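Local coordinates for protein luciferase-like monooxygenase (Streptomyces bottropensis, PDB 4US5) that probably acts as a flavin-dependent monooxygenase of the bacterial luciferase family, built on a TIM-barrel fold, at residues S224-C229 against P284-G289. Sequence-based numbering, arbitrary orientation.
Sequences SVVVCC and PRYVVG
Parallel pairing at the C-terminal end of a barrel strand is illustrated by 224-229 and 286-289, which run 16° from parallel. Val287 sits in the stagger expected of such strands: its N donates a hydrogen bond to Val226 O at 2.9 Å, from above the carbonyl plane, and its O accepts one from Cys228 N at 2.8 Å, almost along the C=O axis. Gly289 N then reaches Cys228 O at 3.1 Å. Val226 O is gripped twice, since a water that also donates to Arg285 O gives it a second hydrogen bond where the chains diverge.

On the sheet face of Val226 and Cys228, Tyr286 runs alongside Val226. Its CB and CG each lie 4.0 Å from Val226 CG1; CG anti to the carbonyl carbon (chi1 -56°) swings the ring past the valine, so that CD1 comes 3.5 Å from Val226 CB, obliquely, and CE1 3.9 Å from Val226 CG2. The ring also stacks on His243 of helix 233-251, and Arg285 CD lies over one face, toward its rim. An alanine in place of Tyr286 would lose the ring that touches both Val226 and helix 233-251, and would probably loosen the packing between strand and helix. At the phi of Gly289, 151°, a side chain would press against the preceding carbonyl O, so glycine suits the position. The chemistry is thus divided: main-chain amides fix the register, and buried apolar and aromatic groups join strands 221-229 and 286-289 to helix 233-251.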
# COMPACT_ATOMS: atom_id res chain seq x y z
N SER B 224 -11.90 -14.76 15.99
CA SER B 224 -10.74 -15.25 15.25
C SER B 224 -10.19 -16.48 15.91
O SER B 224 -9.89 -16.47 17.12
CB SER B 224 -9.69 -14.17 15.08
OG SER B 224 -10.25 -13.09 14.39
N VAL B 225 -10.03 -17.52 15.11
CA VAL B 225 -9.68 -18.84 15.57
C VAL B 225 -8.66 -19.43 14.62
O VAL B 225 -8.77 -19.25 13.41
CB VAL B 225 -10.90 -19.79 15.62
CG1 VAL B 225 -11.77 -19.49 16.83
CG2 VAL B 225 -11.71 -19.73 14.33
N VAL B 226 -7.69 -20.16 15.17
CA VAL B 226 -6.88 -21.06 14.40
C VAL B 226 -7.62 -22.37 14.21
O VAL B 226 -8.19 -22.96 15.17
CB VAL B 226 -5.53 -21.32 15.08
CG1 VAL B 226 -4.83 -22.50 14.48
CG2 VAL B 226 -4.66 -20.10 15.00
N VAL B 227 -7.66 -22.83 12.96
CA VAL B 227 -8.27 -24.10 12.66
C VAL B 227 -7.34 -24.90 11.79
O VAL B 227 -6.74 -24.37 10.85
CB VAL B 227 -9.60 -23.93 11.92
CG1 VAL B 227 -10.25 -25.28 11.64
CG2 VAL B 227 -10.53 -23.02 12.69
N CYS B 228 -7.22 -26.18 12.11
CA CYS B 228 -6.48 -27.13 11.30
C CYS B 228 -7.39 -28.31 10.99
O CYS B 228 -7.62 -29.18 11.85
CB CYS B 228 -5.24 -27.57 12.08
SG CYS B 228 -4.16 -28.68 11.18
N CYS B 229 -7.99 -28.29 9.80
CA CYS B 229 -9.01 -29.25 9.40
C CYS B 229 -8.48 -30.16 8.27
O CYS B 229 -7.78 -29.70 7.35
CB CYS B 229 -10.27 -28.54 8.97
SG CYS B 229 -11.62 -29.64 8.49
N PRO B 284 -10.37 -25.33 23.16
CA PRO B 284 -8.96 -25.50 22.77
C PRO B 284 -8.41 -24.21 22.15
O PRO B 284 -9.12 -23.55 21.39
CB PRO B 284 -8.99 -26.64 21.75
CG PRO B 284 -10.41 -26.81 21.35
CD PRO B 284 -11.27 -26.21 22.41
N ARG B 285 -7.16 -23.89 22.41
CA ARG B 285 -6.56 -22.70 21.83
C ARG B 285 -6.62 -22.76 20.28
O ARG B 285 -6.98 -21.77 19.61
CB ARG B 285 -5.11 -22.55 22.25
CG ARG B 285 -4.49 -21.26 21.71
CD ARG B 285 -3.00 -21.23 21.86
NE ARG B 285 -2.61 -21.04 23.26
CZ ARG B 285 -2.55 -19.86 23.87
NH1 ARG B 285 -2.87 -18.76 23.23
NH2 ARG B 285 -2.19 -19.79 25.13
N TYR B 286 -6.24 -23.91 19.75
CA TYR B 286 -6.26 -24.18 18.33
C TYR B 286 -7.22 -25.34 18.09
O TYR B 286 -7.16 -26.37 18.78
CB TYR B 286 -4.86 -24.57 17.85
CG TYR B 286 -3.78 -23.55 18.15
CD1 TYR B 286 -4.03 -22.19 18.13
CD2 TYR B 286 -2.48 -23.97 18.43
CE1 TYR B 286 -3.02 -21.28 18.37
CE2 TYR B 286 -1.46 -23.05 18.67
CZ TYR B 286 -1.74 -21.73 18.66
OH TYR B 286 -0.77 -20.81 18.89
N VAL B 287 -8.10 -25.17 17.12
CA VAL B 287 -9.15 -26.14 16.85
C VAL B 287 -8.73 -27.06 15.74
O VAL B 287 -8.48 -26.62 14.61
CB VAL B 287 -10.45 -25.42 16.50
CG1 VAL B 287 -11.55 -26.41 16.11
CG2 VAL B 287 -10.89 -24.58 17.68
N VAL B 288 -8.71 -28.37 16.04
CA VAL B 288 -8.12 -29.36 15.14
C VAL B 288 -9.07 -30.54 14.98
O VAL B 288 -9.67 -30.99 15.98
CB VAL B 288 -6.80 -29.92 15.70
CG1 VAL B 288 -6.18 -30.93 14.74
CG2 VAL B 288 -5.84 -28.79 16.01
N GLY B 289 -9.17 -31.06 13.77
CA GLY B 289 -9.88 -32.32 13.54
C GLY B 289 -10.50 -32.49 12.19
O GLY B 289 -10.26 -31.71 11.24
O HOH W 1 -8.70 -21.29 17.60